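Local coordinates for protein disulphide isomerase (Xylella fastidiosa, PDB 3FK8) that probably catalyses thiol-disulphide exchange as a disulphide isomerase of the thioredoxin family, at residues 31-36 and 64-69; 42-47 and 91-96; 48-53 and 119-124. All coordinates share one frame; numbering follows the deposited sequence. Where two conformers were deposited one is given.

Contact 1. Residues 31-36 and 64-69; sequences PTLLVF and FEVVKI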
# COMPACT_ATOMS: atom_id res chain seq x y z
N PRO A 31 -0.08 -2.93 -12.64
CA PRO A 31 0.26 -3.54 -11.34
C PRO A 31 -0.71 -3.07 -10.24
O PRO A 31 -1.36 -2.00 -10.35
CB PRO A 31 1.67 -2.99 -11.08
CG PRO A 31 1.74 -1.71 -11.82
CD PRO A 31 0.88 -1.88 -13.04
N THR A 32 -0.80 -3.87 -9.19
CA THR A 32 -1.59 -3.54 -8.01
C THR A 32 -0.65 -3.20 -6.85
O THR A 32 0.35 -3.88 -6.63
CB THR A 32 -2.48 -4.70 -7.63
OG1 THR A 32 -3.36 -4.97 -8.71
CG2 THR A 32 -3.29 -4.42 -6.34
N LEU A 33 -0.97 -2.12 -6.15
CA LEU A 33 -0.25 -1.70 -4.98
C LEU A 33 -1.05 -2.07 -3.73
O LEU A 33 -2.17 -1.63 -3.55
CB LEU A 33 -0.13 -0.21 -5.07
CG LEU A 33 0.57 0.53 -3.99
CD1 LEU A 33 2.05 0.10 -3.98
CD2 LEU A 33 0.47 2.05 -4.18
N LEU A 34 -0.47 -2.95 -2.93
CA LEU A 34 -1.05 -3.30 -1.63
C LEU A 34 -0.33 -2.49 -0.54
O LEU A 34 0.91 -2.55 -0.45
CB LEU A 34 -0.82 -4.76 -1.36
CG LEU A 34 -1.32 -5.79 -2.37
CD1 LEU A 34 -1.13 -7.22 -1.90
CD2 LEU A 34 -2.78 -5.52 -2.71
N VAL A 35 -1.10 -1.73 0.22
CA VAL A 35 -0.53 -0.87 1.26
C VAL A 35 -0.99 -1.39 2.59
O VAL A 35 -2.19 -1.36 2.91
CB VAL A 35 -0.95 0.62 1.11
CG1 VAL A 35 -0.21 1.46 2.12
CG2 VAL A 35 -0.72 1.09 -0.34
N PHE A 36 -0.04 -1.94 3.36
CA PHE A 36 -0.34 -2.51 4.69
C PHE A 36 -0.06 -1.48 5.78
O PHE A 36 1.03 -0.91 5.84
CB PHE A 36 0.56 -3.71 4.93
CG PHE A 36 0.26 -4.89 4.05
CD1 PHE A 36 -0.51 -5.97 4.55
CD2 PHE A 36 0.74 -4.97 2.74
CE1 PHE A 36 -0.77 -7.07 3.73
CE2 PHE A 36 0.46 -6.10 1.95
CZ PHE A 36 -0.26 -7.11 2.43
N PHE A 64 -1.35 2.36 -11.03
CA PHE A 64 -1.66 1.24 -10.13
C PHE A 64 -3.12 1.08 -9.87
O PHE A 64 -3.89 2.06 -9.90
CB PHE A 64 -1.03 1.49 -8.74
CG PHE A 64 0.47 1.60 -8.75
CD1 PHE A 64 1.25 0.44 -8.78
CD2 PHE A 64 1.09 2.88 -8.67
CE1 PHE A 64 2.62 0.55 -8.80
CE2 PHE A 64 2.47 2.98 -8.69
CZ PHE A 64 3.24 1.80 -8.74
N GLU A 65 -3.52 -0.15 -9.59
CA GLU A 65 -4.74 -0.39 -8.81
C GLU A 65 -4.27 -0.41 -7.37
O GLU A 65 -3.09 -0.72 -7.12
CB GLU A 65 -5.35 -1.74 -9.19
CG GLU A 65 -5.85 -1.79 -10.66
CD GLU A 65 -6.95 -0.80 -10.97
OE1 GLU A 65 -7.82 -0.55 -10.10
OE2 GLU A 65 -6.93 -0.23 -12.09
N VAL A 66 -5.08 0.04 -6.43
CA VAL A 66 -4.57 0.19 -5.03
C VAL A 66 -5.56 -0.42 -4.04
O VAL A 66 -6.78 -0.27 -4.17
CB VAL A 66 -4.46 1.65 -4.65
CG1 VAL A 66 -3.91 1.82 -3.22
CG2 VAL A 66 -3.60 2.41 -5.60
N VAL A 67 -5.02 -1.11 -3.04
CA VAL A 67 -5.80 -1.66 -1.91
C VAL A 67 -5.06 -1.35 -0.63
O VAL A 67 -3.87 -1.64 -0.54
CB VAL A 67 -5.97 -3.20 -1.97
CG1 VAL A 67 -6.72 -3.75 -0.73
CG2 VAL A 67 -6.68 -3.61 -3.23
N LYS A 68 -5.78 -0.81 0.36
CA LYS A 68 -5.24 -0.61 1.71
C LYS A 68 -5.66 -1.74 2.61
O LYS A 68 -6.86 -2.05 2.62
CB LYS A 68 -5.67 0.72 2.30
CG LYS A 68 -4.81 1.89 1.82
CD LYS A 68 -5.21 3.20 2.51
CE LYS A 68 -6.34 3.87 1.76
NZ LYS A 68 -6.72 5.23 2.31
N ILE A 69 -4.72 -2.40 3.27
CA ILE A 69 -4.99 -3.55 4.12
C ILE A 69 -4.67 -3.18 5.58
O ILE A 69 -3.51 -2.89 5.93
CB ILE A 69 -4.13 -4.79 3.71
CG1 ILE A 69 -4.52 -5.14 2.27
CG2 ILE A 69 -4.38 -5.92 4.62
CD1 ILE A 69 -3.47 -5.71 1.47
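Phe36 CG and Ile69 CG1 both stand anti to the carbonyl carbon, chi1 -68° and -61°, each beside its own backbone N; the two residues, paired in register, project from the same face of the sheet with their side chains side by side. Their strands, 32-36 and 65-69, are the parallel pair of a beta-alpha-beta crossover in the thioredoxin fold, with helices 42-51 and 54-63 between them in the chain. The pairing is regular. Amides and carbonyls of alternate residues form five hydrogen bonds, from Glu65 N to Pro31 O at one end to Ile69 N to Val35 O at the other, and the shortest joins Leu33 N to Glu65 O at 2.7 Å.

Thr32, Leu34 and Phe36 share their face with Glu65, Val67 and Ile69, and helix 14-28 packs on part of it, touching Thr32 and Val67. Here the Leu34 side chain lies alongside Val67, its CD2 4.0 Å from Val67 CB. Leu33 and Val35 point to the other face, where Phe128 of helix 121-132 reaches Leu33. At the start of the pair the side chains of Phe64 and Pro31 cross at about a right angle, Phe64 CD1 lying 3.8 Å from Pro31 CG. At the far end Ile69 CD1 makes a CH-pi contact over one face of the Phe36 ring, displaced toward the rim and 3.6 Å from Phe36 CZ.

Contact 2. Residues 42-47 and 91-96; sequences TDCRAL and GIPAVV. With FMT (formic acid), chain B.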
# COMPACT_ATOMS: atom_id res chain seq x y z
N THR A 42 1.22 6.73 12.96
CA THR A 42 1.35 8.08 12.44
C THR A 42 2.09 8.06 11.09
O THR A 42 1.81 8.90 10.25
CB THR A 42 1.97 9.05 13.49
OG1 THR A 42 3.31 8.64 13.84
CG2 THR A 42 1.10 9.03 14.71
N ASP A 43 3.04 7.12 10.87
CA ASP A 43 3.65 7.03 9.56
C ASP A 43 2.70 6.58 8.48
O ASP A 43 2.72 7.07 7.35
CB ASP A 43 4.86 6.11 9.65
CG ASP A 43 5.88 6.65 10.62
OD1 ASP A 43 6.59 7.64 10.26
OD2 ASP A 43 5.94 6.17 11.76
N CYS A 44 1.77 5.69 8.84
CA CYS A 44 0.74 5.28 7.88
C CYS A 44 -0.20 6.43 7.53
O CYS A 44 -0.58 6.60 6.36
CB CYS A 44 -0.10 4.16 8.45
SG CYS A 44 0.81 2.60 8.72
N ARG A 45 -0.58 7.22 8.55
CA ARG A 45 -1.43 8.35 8.28
C ARG A 45 -0.72 9.38 7.40
O ARG A 45 -1.30 9.97 6.51
CB ARG A 45 -1.89 9.01 9.58
CG ARG A 45 -2.77 8.05 10.45
CD ARG A 45 -3.53 8.75 11.60
NE ARG A 45 -2.63 9.54 12.45
CZ ARG A 45 -2.02 9.11 13.56
NH1 ARG A 45 -2.19 7.87 14.00
NH2 ARG A 45 -1.25 9.93 14.26
N ALA A 46 0.58 9.61 7.66
CA ALA A 46 1.34 10.54 6.85
C ALA A 46 1.48 10.09 5.40
O ALA A 46 1.38 10.90 4.47
CB ALA A 46 2.69 10.80 7.48
N LEU A 47 1.74 8.79 5.20
CA LEU A 47 1.85 8.29 3.85
C LEU A 47 0.54 8.50 3.11
O LEU A 47 0.52 8.97 1.95
CB LEU A 47 2.22 6.79 3.88
CG LEU A 47 2.29 6.13 2.51
CD1 LEU A 47 3.33 6.73 1.62
CD2 LEU A 47 2.46 4.61 2.64
N GLY A 91 8.30 -3.38 9.42
CA GLY A 91 7.63 -2.15 9.83
C GLY A 91 6.46 -1.76 8.92
O GLY A 91 6.40 -2.21 7.78
N ILE A 92 5.59 -0.89 9.43
CA ILE A 92 4.51 -0.29 8.66
C ILE A 92 4.67 1.23 8.60
O ILE A 92 5.28 1.84 9.48
CB ILE A 92 3.08 -0.69 9.19
CG1 ILE A 92 2.95 -0.31 10.67
CG2 ILE A 92 2.78 -2.17 8.90
CD1 ILE A 92 1.50 -0.40 11.14
N PRO A 93 4.14 1.87 7.54
CA PRO A 93 3.46 1.25 6.40
C PRO A 93 4.42 0.47 5.55
O PRO A 93 5.61 0.75 5.52
CB PRO A 93 2.90 2.46 5.63
CG PRO A 93 3.86 3.57 5.99
CD PRO A 93 4.23 3.33 7.42
N ALA A 94 3.91 -0.54 4.88
CA ALA A 94 4.68 -1.41 3.98
C ALA A 94 3.90 -1.63 2.72
O ALA A 94 2.68 -1.58 2.72
CB ALA A 94 5.00 -2.73 4.64
N VAL A 95 4.59 -1.85 1.61
CA VAL A 95 3.90 -2.04 0.34
C VAL A 95 4.35 -3.31 -0.37
O VAL A 95 5.49 -3.77 -0.19
CB VAL A 95 3.90 -0.79 -0.60
CG1 VAL A 95 3.30 0.53 0.10
CG2 VAL A 95 5.23 -0.50 -1.00
N VAL A 96 3.43 -3.84 -1.16
CA VAL A 96 3.72 -4.92 -2.12
C VAL A 96 3.24 -4.43 -3.47
O VAL A 96 2.13 -3.92 -3.58
CB VAL A 96 2.99 -6.24 -1.74
CG1 VAL A 96 3.29 -7.36 -2.75
CG2 VAL A 96 3.36 -6.66 -0.36
C FMT B . 3.09 5.27 15.59
O1 FMT B . 2.18 6.06 15.87
O2 FMT B . 3.66 5.17 14.49
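The peptide bond between Ile92 and Pro93 is cis, and it is set directly against the thiol of Cys44. Cys44 SG lies 3.6 Å from Pro93 N and 3.7 Å from Pro93 CB, so the sulphur rests against the N side of the proline ring. A cis-proline facing a CxxC sequence at the start of a helix is a hallmark of the thioredoxin fold; Cys41 and Cys44, apparently both free thiols in this structure, fit that pattern, and the pair probably forms the redox site.

Cys44 SG stands anti to its carbonyl carbon (chi1 -66°), where it meets Ile92 as well as Pro93: Ile92 CD1 approaches to 3.9 Å from the sulphur. The proline is flanked along its ring by neighbouring parts of the helix. Its CD sits 3.6 Å from Asp43 CB, while on the next turn Leu47 CD2 comes 3.7 Å from Pro93 CB and also reaches CG. The carboxylate of Asp43 is engaged elsewhere, in a salt bridge to Arg117, and Leu47 also packs on Ile124 and Phe128 of helix 121-132. Beyond Pro93 the chain enters strand 94-98.

At the helix start a formic acid molecule, probably from the crystallisation liquor, accepts a hydrogen bond from Thr42 N at its O1, 3.1 Å away.

Between 42-47 and 91-96 the contact is van der Waals, and the hydrogen bonding of the buried sulphur is made elsewhere. The cis-proline therefore shapes the surroundings of the thiol and does not bond to it.

Contact 3. Residues 48-53 and 119-124; sequences DKSLRN and MSDQGI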
# COMPACT_ATOMS: atom_id res chain seq x y z
N ASP A 48 -0.60 8.17 3.76
CA ASP A 48 -1.89 8.36 3.12
C ASP A 48 -2.13 9.82 2.76
O ASP A 48 -2.61 10.11 1.64
CB ASP A 48 -3.00 7.85 4.01
CG ASP A 48 -4.33 7.78 3.29
OD1 ASP A 48 -4.47 6.90 2.43
OD2 ASP A 48 -5.16 8.65 3.58
N LYS A 49 -1.80 10.73 3.67
CA LYS A 49 -2.03 12.15 3.40
C LYS A 49 -1.21 12.59 2.18
O LYS A 49 -1.71 13.32 1.32
CB LYS A 49 -1.67 12.95 4.65
CG LYS A 49 -1.83 14.44 4.49
CD LYS A 49 -1.37 15.17 5.70
CE LYS A 49 -1.80 16.65 5.59
NZ LYS A 49 -1.27 17.52 6.70
N SER A 50 0.05 12.19 2.10
CA SER A 50 0.85 12.52 0.93
C SER A 50 0.34 11.93 -0.37
O SER A 50 0.31 12.61 -1.40
CB SER A 50 2.29 12.06 1.18
OG SER A 50 3.13 12.55 0.15
N LEU A 51 -0.08 10.67 -0.33
CA LEU A 51 -0.59 10.03 -1.53
C LEU A 51 -1.88 10.65 -2.02
O LEU A 51 -2.20 10.49 -3.19
CB LEU A 51 -0.73 8.51 -1.35
CG LEU A 51 0.62 7.77 -1.19
CD1 LEU A 51 0.35 6.29 -1.05
CD2 LEU A 51 1.59 8.07 -2.36
N ARG A 52 -2.57 11.37 -1.12
CA ARG A 52 -3.81 12.07 -1.42
C ARG A 52 -3.59 13.36 -2.19
O ARG A 52 -4.55 13.87 -2.81
CB ARG A 52 -4.58 12.39 -0.13
CG ARG A 52 -5.35 11.21 0.40
CD ARG A 52 -6.44 11.60 1.36
NE ARG A 52 -5.99 11.85 2.72
CZ ARG A 52 -5.72 13.06 3.21
NH1 ARG A 52 -5.82 14.14 2.43
NH2 ARG A 52 -5.32 13.19 4.47
N ASN A 53 -2.37 13.91 -2.17
CA ASN A 53 -2.16 15.22 -2.81
C ASN A 53 -2.33 15.09 -4.33
O ASN A 53 -2.41 14.00 -4.88
CB ASN A 53 -0.88 15.92 -2.33
CG ASN A 53 0.41 15.40 -2.97
OD1 ASN A 53 0.39 14.79 -4.02
ND2 ASN A 53 1.54 15.71 -2.33
N MSE A 119 9.18 11.84 5.78
CA MSE A 119 9.47 11.98 4.36
C MSE A 119 8.78 13.19 3.78
O MSE A 119 7.70 13.59 4.24
CB MSE A 119 9.08 10.69 3.65
CG MSE A 119 9.96 9.53 4.05
SE MSE A 119 9.44 7.86 3.12
CE MSE A 119 9.96 8.40 1.33
N SER A 120 9.40 13.79 2.80
CA SER A 120 8.75 14.89 2.09
C SER A 120 7.80 14.35 1.05
O SER A 120 7.87 13.16 0.65
CB SER A 120 9.81 15.75 1.39
OG SER A 120 10.43 15.02 0.37
N ASP A 121 6.89 15.20 0.53
CA ASP A 121 6.03 14.79 -0.57
C ASP A 121 6.87 14.36 -1.79
O ASP A 121 6.49 13.44 -2.50
CB ASP A 121 5.08 15.91 -0.98
CG ASP A 121 3.95 16.11 -0.00
OD1 ASP A 121 3.60 15.18 0.75
OD2 ASP A 121 3.32 17.18 -0.04
N GLN A 122 8.00 15.03 -2.03
CA GLN A 122 8.83 14.69 -3.15
C GLN A 122 9.52 13.31 -2.92
O GLN A 122 9.66 12.51 -3.85
CB GLN A 122 9.93 15.75 -3.36
CG GLN A 122 10.75 15.45 -4.64
CD GLN A 122 9.93 15.55 -5.90
OE1 GLN A 122 9.22 16.54 -6.11
NE2 GLN A 122 10.03 14.61 -6.76
N GLY A 123 9.94 13.02 -1.67
CA GLY A 123 10.53 11.71 -1.35
C GLY A 123 9.51 10.60 -1.58
O GLY A 123 9.86 9.56 -2.12
N ILE A 124 8.25 10.84 -1.20
CA ILE A 124 7.21 9.86 -1.41
C ILE A 124 6.92 9.69 -2.91
O ILE A 124 6.85 8.56 -3.43
CB ILE A 124 5.96 10.21 -0.54
CG1 ILE A 124 6.35 9.96 0.91
CG2 ILE A 124 4.72 9.39 -0.96
CD1 ILE A 124 5.37 10.55 1.91
O HOH W 1 0.79 17.65 0.09
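Ser50, Ile124 and Asp121 bury the most surface where the end of helix 42-51 meets the first turn of helix 121-132, the C-terminal helix of this thioredoxin fold. Ser50 buries the most of the three. Its OG is anti to the backbone N (chi1 -171°) and donates a hydrogen bond to Asp121 OD1 at 2.7 Å. The hydroxyl comes to that oxygen from above the carboxylate plane, 38° out of it.

Ile124, one turn further along its helix, packs next to this polar pair. Its CD1 touches Ser50 at both CB and OG, each 3.5 Å away, so that the serine is gripped by a polar partner and an apolar one together. The other branch, CG2, also meets Leu51: Ile124 CG2 lies 3.7 Å from Leu51 CD2, and the two side chains cross obliquely. Leu51 itself continues onto Ile60 of helix 54-63, so the apolar part of the contact runs on into a third helix.

Asp121 occupies the first turn of its helix, just after the N-cap Ser120, whose OG accepts from Gly123 N. A negative charge at that end would probably be favoured by the helix dipole. Asn53, itself the N-cap of helix 54-63 through its OD1 and Asn56 N, runs antiparallel alongside Asp121, with amide and carboxylate planes perpendicular. A water joins the two, accepting from Asn53 ND2 at 3.2 Å and donating to Asp121 OD2 at 2.6 Å.

Contacts 1 and 2 share the sheet: strand 32-37 lies between strands 65-70 and 94-98, and the antiparallel side is probably hydrogen-bonded from Phe36 N to Ala94 O (2.8 Å) and from Leu34 N to Val96 O (2.9 Å). Contacts 2 and 3 use successive parts of helix 42-51, their centres about 11 Å apart, and Leu47 CD1 packs 4.0 Å from Ile124 CG2. A salt bridge of 2.8 Å between Lys68 NZ and Asp48 OD1 ties contact 1 to contact 3. The helix bearing the probable redox cysteine of contact 2 thus packs on the cis-proline loop near its start, is bridged to the edge strand further along, and meets the C-terminal helix at its end.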